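Local coordinates for Ras GTPase-activating-like protein IQGAP2 (Homo sapiens, PDB 5CJP) that probably binds the GTP-loaded form of small GTPases such as Cdc42 through a domain related to Ras GTPase activators, at residues 12-15 and 16-20; 28-31 and 32-36; 233-236 and 237-241; 281-284 and 285-289; 358-361 and 362-365. All coordinates share one frame; numbering follows the deposited sequence.

In the fold
Contacts 1 and 2 sit on consecutive helices, 7-23 and 25-34, and touch through Leu-17 and Leu-20 against Leu-28 and Leu-31. Contact 3 lies on helix 222-243, about 23 Å from contact 2 between centres. Contact 4 is in the loop after helix 261-278. Contact 5 stands far out at the start of helix 361-372. Contacts 2 and 3 are buried, 1 and 4 partly so, and 5 is on the surface. Contacts 1 and 2 rest on regular helical bonds and apolar packing. Contact 3 widens its turn, contact 4 is a tight turn in a loop, and contact 5 the opening turn of a helix. Contacts 1, 2 and 5 meet the second subunit; contacts 1, 3 and 4 reach a chain of another protein.

Contact 1 of 5, residues 12-15 and 16-20; sequences ETYQ and QLFYL
Gln-16 N bonds to Glu-12 O at 3.2 Å. The donor stands above the carbonyl plane, 43° out of it. The Gln-16 side chain bends at its second torsion, and its CG passes 3.4 Å from that same Glu-12 O. Leu-17 N makes the next bond, to Thr-13 O at 3.2 Å. Its side chain touches Leu-28 of helix 25-34. Phe-18 N bonds to Tyr-14 O at 2.9 Å. The first torsion of Phe-18 turns CG away from its own carbonyl carbon (chi1 -66°), and this lays one ring face over Tyr-14 O. The ring's CE1 then reaches the edge of the Tyr-14 ring, 4.2 Å from Tyr-14 CD1. Tyr-19 N closes the series on Gln-15 O at 2.9 Å, and Tyr-19 CB lies 3.3 Å from the same Gln-15 O. The Gln-15 amide NE2 is held elsewhere, by Ile-341 O of strand 337-343. Thr-13 and Tyr-14 pack on Leu-373 of the second subunit, and Gln-16 on its Leu-366. These i to i+4 bonds are those of a regular alpha-helix, here one lying between strand 337-343, helix 25-34 and the second subunit.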
loop_
_atom_site.group_PDB
_atom_site.type_symbol
_atom_site.label_atom_id
_atom_site.label_comp_id
_atom_site.label_asym_id
_atom_site.label_seq_id
_atom_site.Cartn_x
_atom_site.Cartn_y
_atom_site.Cartn_z
ATOM N N GLU E 12 14.609 21.053 -4.116
ATOM C CA GLU E 12 13.544 22.033 -4.227
ATOM C C GLU E 12 12.675 21.819 -5.464
ATOM O O GLU E 12 11.504 22.192 -5.482
ATOM C CB GLU E 12 14.142 23.445 -4.217
ATOM C CG GLU E 12 14.665 23.863 -2.840
ATOM C CD GLU E 12 15.374 25.200 -2.853
ATOM O OE1 GLU E 12 16.383 25.324 -3.579
ATOM O OE2 GLU E 12 14.932 26.124 -2.139
ATOM N N THR E 13 13.239 21.203 -6.495
ATOM C CA THR E 13 12.480 20.939 -7.698
ATOM C C THR E 13 11.610 19.708 -7.421
ATOM O O THR E 13 10.523 19.556 -7.990
ATOM C CB THR E 13 13.431 20.712 -8.906
ATOM O OG1 THR E 13 14.257 21.874 -9.075
ATOM C CG2 THR E 13 12.651 20.488 -10.196
ATOM N N TYR E 14 12.076 18.847 -6.520
ATOM C CA TYR E 14 11.314 17.649 -6.159
ATOM C C TYR E 14 10.163 18.010 -5.233
ATOM O O TYR E 14 9.065 17.468 -5.369
ATOM C CB TYR E 14 12.215 16.613 -5.482
ATOM C CG TYR E 14 12.752 15.570 -6.431
ATOM C CD1 TYR E 14 11.951 14.514 -6.849
ATOM C CD2 TYR E 14 14.046 15.665 -6.948
ATOM C CE1 TYR E 14 12.415 13.574 -7.761
ATOM C CE2 TYR E 14 14.529 14.733 -7.865
ATOM C CZ TYR E 14 13.708 13.687 -8.274
ATOM O OH TYR E 14 14.157 12.762 -9.208
ATOM N N GLN E 15 10.414 18.923 -4.298
ATOM C CA GLN E 15 9.381 19.361 -3.361
ATOM C C GLN E 15 8.248 20.035 -4.139
ATOM O O GLN E 15 7.069 19.882 -3.809
ATOM C CB GLN E 15 9.970 20.344 -2.340
ATOM C CG GLN E 15 11.161 19.810 -1.556
ATOM C CD GLN E 15 11.745 20.849 -0.603
ATOM O OE1 GLN E 15 12.020 21.981 -0.998
ATOM N NE2 GLN E 15 11.938 20.464 0.657
ATOM N N GLN E 16 8.619 20.789 -5.171
ATOM C CA GLN E 16 7.641 21.458 -6.020
ATOM C C GLN E 16 6.788 20.401 -6.723
ATOM O O GLN E 16 5.568 20.551 -6.832
ATOM C CB GLN E 16 8.338 22.337 -7.069
ATOM C CG GLN E 16 8.686 23.754 -6.614
ATOM C CD GLN E 16 7.457 24.625 -6.387
ATOM O OE1 GLN E 16 6.659 24.859 -7.304
ATOM N NE2 GLN E 16 7.299 25.114 -5.162
ATOM N N LEU E 17 7.429 19.333 -7.196
ATOM C CA LEU E 17 6.704 18.258 -7.879
ATOM C C LEU E 17 5.711 17.619 -6.924
ATOM O O LEU E 17 4.553 17.376 -7.266
ATOM C CB LEU E 17 7.669 17.180 -8.402
ATOM C CG LEU E 17 7.056 15.931 -9.060
ATOM C CD1 LEU E 17 6.395 16.308 -10.385
ATOM C CD2 LEU E 17 8.151 14.879 -9.292
ATOM N N PHE E 18 6.145 17.366 -5.705
ATOM C CA PHE E 18 5.246 16.742 -4.761
ATOM C C PHE E 18 4.096 17.659 -4.388
ATOM O O PHE E 18 2.964 17.224 -4.239
ATOM C CB PHE E 18 6.040 16.295 -3.542
ATOM C CG PHE E 18 7.018 15.206 -3.846
ATOM C CD1 PHE E 18 7.184 14.743 -5.149
ATOM C CD2 PHE E 18 7.746 14.612 -2.830
ATOM C CE1 PHE E 18 8.053 13.703 -5.436
ATOM C CE2 PHE E 18 8.620 13.567 -3.108
ATOM C CZ PHE E 18 8.775 13.111 -4.411
ATOM N N TYR E 19 4.395 18.940 -4.251
ATOM C CA TYR E 19 3.389 19.932 -3.905
ATOM C C TYR E 19 2.303 20.038 -4.990
ATOM O O TYR E 19 1.123 19.958 -4.705
ATOM C CB TYR E 19 4.071 21.288 -3.715
ATOM C CG TYR E 19 3.092 22.419 -3.543
ATOM C CD1 TYR E 19 2.206 22.435 -2.469
ATOM C CD2 TYR E 19 3.039 23.471 -4.461
ATOM C CE1 TYR E 19 1.289 23.469 -2.308
ATOM C CE2 TYR E 19 2.127 24.519 -4.311
ATOM C CZ TYR E 19 1.252 24.514 -3.235
ATOM O OH TYR E 19 0.332 25.539 -3.083
ATOM N N LEU E 20 2.710 20.231 -6.233
ATOM C CA LEU E 20 1.760 20.331 -7.319
ATOM C C LEU E 20 0.957 19.045 -7.495
ATOM O O LEU E 20 -0.245 19.088 -7.748
ATOM C CB LEU E 20 2.489 20.682 -8.613
ATOM C CG LEU E 20 3.145 22.073 -8.576
ATOM C CD1 LEU E 20 3.795 22.385 -9.913
ATOM C CD2 LEU E 20 2.076 23.118 -8.235
#

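Contact 2 of 5, residues 28-31 and 32-36; sequences LAKL and IFQMP
Leu-28 and Ile-32 bring their CD2 and CD1 methyls together one helical turn apart. Their modelled separation is too short to be trusted, but the pairing is clear. Ile-32 CD1 also approaches Leu-31 CB at 4.4 Å. On the next strip Ala-29 CB lies 4.3 Å from Phe-33 CZ. A first torsion of -59° swings the Phe-33 ring back along the helix, and Ala-29 O comes over the centre of one face. Phe-33 CD2 comes obliquely to Lys-30 CA at 3.6 Å. Helices 58-79 and 92-102 pack on Phe-33, and helix 37-54 on Ile-32. Backbone bonds join Ile-32 N to Leu-28 O, Phe-33 N to Ala-29 O and Gln-34 N to Lys-30 O. Further out, Met-35 CG lies 3.3 Å from Leu-31 O. At the polar edge the Gln-34 chain crosses that of Lys-30, and Gln-34 CG sits 3.4 Å from Leu-31 O. Lys-30 NZ makes a long, weak ion pair with Asp-364 of the second subunit. The chemistry implies a graded helix: its apolar side chains pack mainly within the chain, Leu-31 and Met-35 also meet the second subunit, and the Lys-30 and Gln-34 edge faces that subunit too.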
loop_
_atom_site.group_PDB
_atom_site.type_symbol
_atom_site.label_atom_id
_atom_site.label_comp_id
_atom_site.label_asym_id
_atom_site.label_seq_id
_atom_site.Cartn_x
_atom_site.Cartn_y
_atom_site.Cartn_z
ATOM N N LEU E 28 0.252 21.167 -12.835
ATOM C CA LEU E 28 1.368 20.249 -13.105
ATOM C C LEU E 28 1.196 19.771 -14.555
ATOM O O LEU E 28 2.147 19.796 -15.353
ATOM C CB LEU E 28 1.330 19.041 -12.170
ATOM C CG LEU E 28 2.685 18.409 -11.832
ATOM C CD1 LEU E 28 2.521 16.954 -11.502
ATOM C CD2 LEU E 28 3.615 18.525 -12.980
ATOM N N ALA E 29 -0.023 19.329 -14.878
ATOM C CA ALA E 29 -0.349 18.866 -16.219
ATOM C C ALA E 29 0.039 19.926 -17.240
ATOM O O ALA E 29 0.677 19.621 -18.253
ATOM C CB ALA E 29 -1.835 18.570 -16.331
ATOM N N LYS E 30 -0.349 21.174 -16.991
ATOM C CA LYS E 30 0.013 22.230 -17.922
ATOM C C LYS E 30 1.546 22.300 -18.091
ATOM O O LYS E 30 2.052 22.367 -19.217
ATOM C CB LYS E 30 -0.532 23.583 -17.451
ATOM C CG LYS E 30 -0.190 24.726 -18.376
ATOM C CD LYS E 30 -0.312 26.043 -17.653
ATOM C CE LYS E 30 0.253 27.194 -18.474
ATOM N NZ LYS E 30 0.550 28.398 -17.621
ATOM N N LEU E 31 2.290 22.285 -16.988
ATOM C CA LEU E 31 3.745 22.338 -17.077
ATOM C C LEU E 31 4.253 21.163 -17.913
ATOM O O LEU E 31 5.246 21.283 -18.667
ATOM C CB LEU E 31 4.367 22.268 -15.691
ATOM C CG LEU E 31 4.175 23.485 -14.798
ATOM C CD1 LEU E 31 4.881 23.260 -13.473
ATOM C CD2 LEU E 31 4.737 24.715 -15.485
ATOM N N ILE E 32 3.591 20.014 -17.768
ATOM C CA ILE E 32 3.983 18.835 -18.552
ATOM C C ILE E 32 3.779 19.118 -20.044
ATOM O O ILE E 32 4.652 18.800 -20.856
ATOM C CB ILE E 32 3.185 17.557 -18.105
ATOM C CG1 ILE E 32 3.850 16.909 -16.873
ATOM C CG2 ILE E 32 3.049 16.586 -19.225
ATOM C CD1 ILE E 32 4.518 17.857 -15.996
ATOM N N PHE E 33 2.658 19.744 -20.415
ATOM C CA PHE E 33 2.423 20.038 -21.837
ATOM C C PHE E 33 3.513 20.893 -22.474
ATOM O O PHE E 33 3.891 20.663 -23.621
ATOM C CB PHE E 33 1.073 20.738 -22.080
ATOM C CG PHE E 33 -0.108 19.964 -21.609
ATOM C CD1 PHE E 33 -0.171 18.584 -21.778
ATOM C CD2 PHE E 33 -1.152 20.601 -20.960
ATOM C CE1 PHE E 33 -1.249 17.863 -21.297
ATOM C CE2 PHE E 33 -2.244 19.880 -20.473
ATOM C CZ PHE E 33 -2.289 18.515 -20.640
ATOM N N GLN E 34 4.041 21.866 -21.747
ATOM C CA GLN E 34 5.065 22.715 -22.348
ATOM C C GLN E 34 6.531 22.232 -22.297
ATOM O O GLN E 34 7.412 22.890 -22.839
ATOM C CB GLN E 34 4.956 24.142 -21.793
ATOM C CG GLN E 34 5.365 24.271 -20.344
ATOM C CD GLN E 34 5.079 25.648 -19.765
ATOM O OE1 GLN E 34 5.880 26.176 -19.003
ATOM N NE2 GLN E 34 3.924 26.222 -20.109
ATOM N N MET E 35 6.796 21.094 -21.663
ATOM C CA MET E 35 8.158 20.547 -21.590
ATOM C C MET E 35 8.525 19.930 -22.934
ATOM O O MET E 35 7.645 19.593 -23.723
ATOM C CB MET E 35 8.237 19.418 -20.564
ATOM C CG MET E 35 8.183 19.815 -19.114
ATOM S SD MET E 35 8.003 18.325 -18.084
ATOM C CE MET E 35 9.060 17.215 -18.931
ATOM N N PRO E 36 9.828 19.777 -23.221
ATOM C CA PRO E 36 10.129 19.156 -24.518
ATOM C C PRO E 36 9.476 17.778 -24.411
ATOM O O PRO E 36 9.473 17.178 -23.334
ATOM C CB PRO E 36 11.652 19.089 -24.525
ATOM C CG PRO E 36 12.043 20.279 -23.667
ATOM C CD PRO E 36 11.065 20.174 -22.523
#

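Contact 3 of 5, residues 233-236 and 237-241; sequences LYYR and YMNPA
Asn-239 N bonds to Tyr-234 O at 2.8 Å, nearly straight at 162°. This reach of five residues marks a wider, pi-type turn. Met-238 N makes a weak bond to Tyr-234 O at 3.4 Å. The hydroxyl of Tyr-234 also gives a weak bond to Asn-239 OD1, its modelled length doubtful. The other amide atom, Asn-239 ND2, is bonded to an aromatic side chain of another protein. Ring contacts come next. Asn-239 CB makes a CH-pi contact over the Tyr-234 face, 4.1 Å from the ring centroid. Met-238 SD stands obliquely to the Tyr-234 ring, 5.3 Å from its centroid, a Met-aromatic contact. Leu-233 O lies at the edge of the Tyr-237 ring, in its plane. The apolar contact is that of Met-238 CG, held between the backbone N and carbonyl carbon (chi1 65°), with Tyr-234 CD1 at 3.7 Å. Pro-240 has no N-H to give, and the helix kinks there; its CD lies 3.3 Å from Tyr-235 O. Tyr-235 stacks on an aromatic side chain of another protein, near bound GTP. Tyr-Tyr-Arg and the following Asn-Pro-Ala probably correspond to the FLR...NPA signature of Ras GTPase activators.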
loop_
_atom_site.group_PDB
_atom_site.type_symbol
_atom_site.label_atom_id
_atom_site.label_comp_id
_atom_site.label_asym_id
_atom_site.label_seq_id
_atom_site.Cartn_x
_atom_site.Cartn_y
_atom_site.Cartn_z
ATOM N N LEU E 233 -9.622 8.857 -32.050
ATOM C CA LEU E 233 -10.533 7.816 -31.592
ATOM C C LEU E 233 -10.122 6.407 -31.949
ATOM O O LEU E 233 -10.278 5.490 -31.141
ATOM C CB LEU E 233 -11.930 8.083 -32.132
ATOM C CG LEU E 233 -12.527 9.418 -31.703
ATOM C CD1 LEU E 233 -13.934 9.512 -32.242
ATOM C CD2 LEU E 233 -12.528 9.530 -30.177
ATOM N N TYR E 234 -9.591 6.228 -33.152
ATOM C CA TYR E 234 -9.200 4.901 -33.571
ATOM C C TYR E 234 -7.734 4.511 -33.447
ATOM O O TYR E 234 -7.387 3.669 -32.628
ATOM C CB TYR E 234 -9.664 4.614 -35.011
ATOM C CG TYR E 234 -9.546 3.146 -35.304
ATOM C CD1 TYR E 234 -10.360 2.233 -34.648
ATOM C CD2 TYR E 234 -8.487 2.652 -36.058
ATOM C CE1 TYR E 234 -10.110 0.853 -34.709
ATOM C CE2 TYR E 234 -8.228 1.279 -36.123
ATOM C CZ TYR E 234 -9.039 0.393 -35.438
ATOM O OH TYR E 234 -8.738 -0.947 -35.427
ATOM N N TYR E 235 -6.874 5.093 -34.271
ATOM C CA TYR E 235 -5.461 4.723 -34.251
ATOM C C TYR E 235 -4.791 4.942 -32.907
ATOM O O TYR E 235 -3.944 4.171 -32.489
ATOM C CB TYR E 235 -4.686 5.501 -35.320
ATOM C CG TYR E 235 -3.259 5.032 -35.491
ATOM C CD1 TYR E 235 -2.975 3.844 -36.155
ATOM C CD2 TYR E 235 -2.198 5.756 -34.955
ATOM C CE1 TYR E 235 -1.683 3.387 -36.286
ATOM C CE2 TYR E 235 -0.890 5.313 -35.075
ATOM C CZ TYR E 235 -0.634 4.125 -35.744
ATOM O OH TYR E 235 0.664 3.668 -35.869
ATOM N N ARG E 236 -5.181 6.006 -32.225
ATOM C CA ARG E 236 -4.592 6.339 -30.951
ATOM C C ARG E 236 -5.295 5.719 -29.737
ATOM O O ARG E 236 -4.638 5.133 -28.868
ATOM C CB ARG E 236 -4.529 7.866 -30.831
ATOM C CG ARG E 236 -3.114 8.441 -30.914
ATOM C CD ARG E 236 -2.378 8.052 -29.623
ATOM N NE ARG E 236 -1.193 8.844 -29.280
ATOM C CZ ARG E 236 -1.012 10.126 -29.576
ATOM N NH1 ARG E 236 -1.924 10.808 -30.257
ATOM N NH2 ARG E 236 0.073 10.742 -29.139
ATOM N N TYR E 237 -6.622 5.807 -29.687
ATOM C CA TYR E 237 -7.369 5.296 -28.545
ATOM C C TYR E 237 -7.610 3.795 -28.433
ATOM O O TYR E 237 -7.199 3.173 -27.459
ATOM C CB TYR E 237 -8.711 6.028 -28.447
ATOM C CG TYR E 237 -9.583 5.592 -27.287
ATOM C CD1 TYR E 237 -9.090 5.594 -25.970
ATOM C CD2 TYR E 237 -10.916 5.209 -27.499
ATOM C CE1 TYR E 237 -9.902 5.231 -24.899
ATOM C CE2 TYR E 237 -11.743 4.843 -26.428
ATOM C CZ TYR E 237 -11.231 4.856 -25.131
ATOM O OH TYR E 237 -12.042 4.491 -24.065
ATOM N N MET E 238 -8.271 3.198 -29.416
ATOM C CA MET E 238 -8.573 1.773 -29.316
ATOM C C MET E 238 -7.764 0.771 -30.124
ATOM O O MET E 238 -7.649 -0.379 -29.718
ATOM C CB MET E 238 -10.048 1.549 -29.593
ATOM C CG MET E 238 -10.485 1.889 -30.987
ATOM S SD MET E 238 -12.269 1.771 -30.996
ATOM C CE MET E 238 -12.738 3.538 -31.258
ATOM N N ASN E 239 -7.200 1.182 -31.256
ATOM C CA ASN E 239 -6.429 0.248 -32.065
ATOM C C ASN E 239 -5.311 -0.412 -31.236
ATOM O O ASN E 239 -4.990 -1.593 -31.419
ATOM C CB ASN E 239 -5.866 0.960 -33.298
ATOM C CG ASN E 239 -5.547 -0.001 -34.424
ATOM O OD1 ASN E 239 -6.313 -0.926 -34.704
ATOM N ND2 ASN E 239 -4.424 0.220 -35.089
ATOM N N PRO E 240 -4.684 0.350 -30.328
ATOM C CA PRO E 240 -3.631 -0.283 -29.533
ATOM C C PRO E 240 -4.185 -1.374 -28.615
ATOM O O PRO E 240 -3.506 -2.357 -28.325
ATOM C CB PRO E 240 -3.044 0.892 -28.758
ATOM C CG PRO E 240 -3.142 2.010 -29.758
ATOM C CD PRO E 240 -4.537 1.821 -30.316
ATOM N N ALA E 241 -5.422 -1.216 -28.159
ATOM C CA ALA E 241 -6.004 -2.209 -27.271
ATOM C C ALA E 241 -6.369 -3.487 -28.023
ATOM O O ALA E 241 -6.437 -4.584 -27.441
ATOM C CB ALA E 241 -7.213 -1.638 -26.588
#

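Contact 4 of 5, residues 281-284 and 285-289; sequences KLFE and GENEH
Phe-283 and Asn-287 present the two flat groups. The amide of Asn-287 comes to the Phe-283 ring obliquely, and the two planes stand 74° apart. His-276 meets the same ring edge-to-face, and Leu-290 and Met-293 pack round it. The ring also packs on Leu-297 of helix 294-311. At its root, Phe-283 CB lies 3.3 Å from Asn-287 O. The backbone then doubles back in a beta turn. Asn-287 N gives a hydrogen bond to Glu-284 O at 2.8 Å, and the donor stands well above the carbonyl plane, 63° out of it. The two central residues, Gly-285 and Glu-286, both have positive phi. This turn belongs to the loop that joins helix 261-278 to helix 294-311. Asn-287 CB also sits close to the turn's acceptor, 3.2 Å from Glu-284 O. Glu-288 bends at its second torsion and brings OE2 within 3.5 Å of Glu-284 CB. The carboxylates of Glu-284 and Glu-288 stay apart, OE2 to OE2 5.3 Å, and such like charges probably repel mildly. Glu-286 turns outward, and its OE2 is bonded to the backbone of a chain of another protein.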
loop_
_atom_site.group_PDB
_atom_site.type_symbol
_atom_site.label_atom_id
_atom_site.label_comp_id
_atom_site.label_asym_id
_atom_site.label_seq_id
_atom_site.Cartn_x
_atom_site.Cartn_y
_atom_site.Cartn_z
ATOM N N LYS E 281 -7.677 4.045 -47.024
ATOM C CA LYS E 281 -6.546 3.616 -47.836
ATOM C C LYS E 281 -6.701 2.189 -48.347
ATOM O O LYS E 281 -6.662 1.224 -47.578
ATOM C CB LYS E 281 -5.247 3.739 -47.033
ATOM C CG LYS E 281 -4.606 5.108 -47.120
ATOM C CD LYS E 281 -3.761 5.240 -48.377
ATOM C CE LYS E 281 -2.401 4.552 -48.207
ATOM N NZ LYS E 281 -2.504 3.150 -47.705
ATOM N N LEU E 282 -6.869 2.055 -49.655
ATOM C CA LEU E 282 -7.025 0.748 -50.266
ATOM C C LEU E 282 -5.681 0.038 -50.401
ATOM O O LEU E 282 -4.627 0.673 -50.481
ATOM C CB LEU E 282 -7.671 0.891 -51.644
ATOM C CG LEU E 282 -8.989 1.668 -51.687
ATOM C CD1 LEU E 282 -9.496 1.738 -53.114
ATOM C CD2 LEU E 282 -10.010 0.993 -50.784
ATOM N N PHE E 283 -5.726 -1.286 -50.411
ATOM C CA PHE E 283 -4.525 -2.081 -50.563
ATOM C C PHE E 283 -4.062 -2.001 -52.011
ATOM O O PHE E 283 -4.876 -1.957 -52.929
ATOM C CB PHE E 283 -4.815 -3.528 -50.190
ATOM C CG PHE E 283 -4.949 -3.753 -48.715
ATOM C CD1 PHE E 283 -5.795 -4.740 -48.226
ATOM C CD2 PHE E 283 -4.198 -3.007 -47.812
ATOM C CE1 PHE E 283 -5.893 -4.987 -46.865
ATOM C CE2 PHE E 283 -4.291 -3.248 -46.451
ATOM C CZ PHE E 283 -5.144 -4.245 -45.977
ATOM N N GLU E 284 -2.751 -1.963 -52.209
ATOM C CA GLU E 284 -2.198 -1.897 -53.548
ATOM C C GLU E 284 -0.686 -1.829 -53.473
ATOM O O GLU E 284 -0.122 -1.900 -52.386
ATOM C CB GLU E 284 -2.753 -0.683 -54.295
ATOM C CG GLU E 284 -2.335 0.661 -53.741
ATOM C CD GLU E 284 -3.168 1.795 -54.313
ATOM O OE1 GLU E 284 -2.640 2.917 -54.436
ATOM O OE2 GLU E 284 -4.356 1.567 -54.630
ATOM N N GLY E 285 -0.047 -1.713 -54.635
ATOM C CA GLY E 285 1.403 -1.643 -54.711
ATOM C C GLY E 285 2.144 -2.355 -53.597
ATOM O O GLY E 285 2.444 -1.746 -52.565
ATOM N N GLU E 286 2.446 -3.634 -53.802
ATOM C CA GLU E 286 3.160 -4.430 -52.804
ATOM C C GLU E 286 2.124 -5.090 -51.892
ATOM O O GLU E 286 2.361 -6.144 -51.315
ATOM C CB GLU E 286 4.112 -3.535 -51.992
ATOM C CG GLU E 286 5.443 -4.171 -51.596
ATOM C CD GLU E 286 6.333 -4.526 -52.782
ATOM O OE1 GLU E 286 5.880 -5.299 -53.655
ATOM O OE2 GLU E 286 7.487 -4.038 -52.826
ATOM N N ASN E 287 0.968 -4.448 -51.769
ATOM C CA ASN E 287 -0.130 -4.975 -50.970
ATOM C C ASN E 287 -1.255 -5.330 -51.936
ATOM O O ASN E 287 -2.419 -5.430 -51.547
ATOM C CB ASN E 287 -0.619 -3.932 -49.957
ATOM C CG ASN E 287 0.008 -4.108 -48.577
ATOM O OD1 ASN E 287 -0.185 -3.286 -47.684
ATOM N ND2 ASN E 287 0.755 -5.189 -48.403
ATOM N N GLU E 288 -0.886 -5.522 -53.199
ATOM C CA GLU E 288 -1.842 -5.860 -54.236
ATOM C C GLU E 288 -2.546 -7.180 -53.996
ATOM O O GLU E 288 -3.723 -7.316 -54.317
ATOM C CB GLU E 288 -1.156 -5.906 -55.597
ATOM C CG GLU E 288 -1.376 -4.664 -56.446
ATOM C CD GLU E 288 -2.845 -4.420 -56.771
ATOM O OE1 GLU E 288 -3.499 -5.343 -57.312
ATOM O OE2 GLU E 288 -3.339 -3.300 -56.491
ATOM N N HIS E 289 -1.837 -8.148 -53.424
ATOM C CA HIS E 289 -2.423 -9.462 -53.172
ATOM C C HIS E 289 -3.601 -9.453 -52.188
ATOM O O HIS E 289 -4.304 -10.458 -52.035
ATOM C CB HIS E 289 -1.336 -10.417 -52.693
ATOM C CG HIS E 289 -0.624 -9.945 -51.472
ATOM N ND1 HIS E 289 -0.055 -8.695 -51.381
ATOM C CD2 HIS E 289 -0.409 -10.546 -50.280
ATOM C CE1 HIS E 289 0.477 -8.544 -50.185
ATOM N NE2 HIS E 289 0.277 -9.651 -49.495
#

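Contact 5 of 5, residues 358-361 and 362-365; sequences IAPE and KNDL
Leu-365 N bonds to Glu-361 O at 3.2 Å, fairly straight at 163°. The donor is tilted 32° from the carbonyl plane. The Leu-365 side chain follows, with CG 3.2 Å from the same Glu-361 O. One step back, Pro-360 O accepts a weak bond from Asn-363 N at 3.3 Å. Asp-364 OD2 also lies 3.2 Å from Pro-360 O, but both are acceptors and no bond forms. Both bonds lie in the first turn of helix 361-372, entered through Pro-360 after Ala-359 leaves helix 355-358 with positive phi. Acidic Glu-361 and Asp-364 near this end would probably suit the helix dipole. The Asn-363 side chain crosses the proline obliquely, its CG 3.6 Å from Pro-360 CB. Further along, Asn-363 O takes a weak bond from Ser-367 OG. Asn-363 and Asp-364 pack on Gln-34 of the second subunit, and Lys-362 packs on its Tyr-27.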
loop_
_atom_site.group_PDB
_atom_site.type_symbol
_atom_site.label_atom_id
_atom_site.label_comp_id
_atom_site.label_asym_id
_atom_site.label_seq_id
_atom_site.Cartn_x
_atom_site.Cartn_y
_atom_site.Cartn_z
ATOM N N ILE E 358 22.214 18.226 32.745
ATOM C CA ILE E 358 21.198 19.206 32.356
ATOM C C ILE E 358 19.752 18.762 32.032
ATOM O O ILE E 358 18.921 19.604 31.706
ATOM C CB ILE E 358 21.727 20.076 31.169
ATOM C CG1 ILE E 358 23.102 20.653 31.505
ATOM C CG2 ILE E 358 20.821 21.279 30.953
ATOM C CD1 ILE E 358 23.066 21.329 32.771
ATOM N N ALA E 359 19.422 17.478 32.124
ATOM C CA ALA E 359 18.045 17.028 31.821
ATOM C C ALA E 359 17.464 17.673 30.565
ATOM O O ALA E 359 16.904 18.765 30.619
ATOM C CB ALA E 359 17.123 17.308 32.981
ATOM N N PRO E 360 17.545 16.972 29.424
ATOM C CA PRO E 360 17.053 17.421 28.113
ATOM C C PRO E 360 15.620 17.962 28.116
ATOM O O PRO E 360 14.651 17.202 28.249
ATOM C CB PRO E 360 17.177 16.168 27.245
ATOM C CG PRO E 360 18.238 15.368 27.924
ATOM C CD PRO E 360 17.890 15.542 29.377
ATOM N N GLU E 361 15.500 19.278 27.957
ATOM C CA GLU E 361 14.195 19.927 27.928
ATOM C C GLU E 361 13.482 19.571 26.619
ATOM O O GLU E 361 12.279 19.768 26.478
ATOM C CB GLU E 361 14.361 21.448 28.063
ATOM C CG GLU E 361 15.101 22.123 26.908
ATOM C CD GLU E 361 15.464 23.575 27.206
ATOM O OE1 GLU E 361 14.580 24.340 27.655
ATOM O OE2 GLU E 361 16.639 23.953 26.985
ATOM N N LYS E 362 14.245 19.037 25.674
ATOM C CA LYS E 362 13.724 18.623 24.376
ATOM C C LYS E 362 12.872 17.343 24.497
ATOM O O LYS E 362 11.813 17.225 23.882
ATOM C CB LYS E 362 14.894 18.367 23.419
ATOM C CG LYS E 362 14.476 17.801 22.082
ATOM C CD LYS E 362 15.675 17.467 21.211
ATOM C CE LYS E 362 15.226 16.682 19.979
ATOM N NZ LYS E 362 16.360 16.235 19.125
ATOM N N ASN E 363 13.348 16.390 25.292
ATOM C CA ASN E 363 12.653 15.129 25.485
ATOM C C ASN E 363 11.317 15.344 26.162
ATOM O O ASN E 363 10.369 14.583 25.946
ATOM C CB ASN E 363 13.500 14.174 26.324
ATOM C CG ASN E 363 14.856 13.902 25.707
ATOM O OD1 ASN E 363 15.618 13.084 26.211
ATOM N ND2 ASN E 363 15.172 14.587 24.620
ATOM N N ASP E 364 11.234 16.376 26.984
ATOM C CA ASP E 364 9.994 16.650 27.688
ATOM C C ASP E 364 9.002 17.343 26.765
ATOM O O ASP E 364 7.834 16.960 26.698
ATOM C CB ASP E 364 10.286 17.490 28.928
ATOM C CG ASP E 364 11.292 16.813 29.851
ATOM O OD1 ASP E 364 11.123 15.606 30.141
ATOM O OD2 ASP E 364 12.252 17.487 30.287
ATOM N N LEU E 365 9.475 18.346 26.036
ATOM C CA LEU E 365 8.602 19.052 25.111
ATOM C C LEU E 365 8.081 18.062 24.072
ATOM O O LEU E 365 6.877 17.951 23.856
ATOM C CB LEU E 365 9.360 20.188 24.415
ATOM C CG LEU E 365 9.772 21.372 25.294
ATOM C CD1 LEU E 365 10.443 22.436 24.437
ATOM C CD2 LEU E 365 8.545 21.949 25.990
#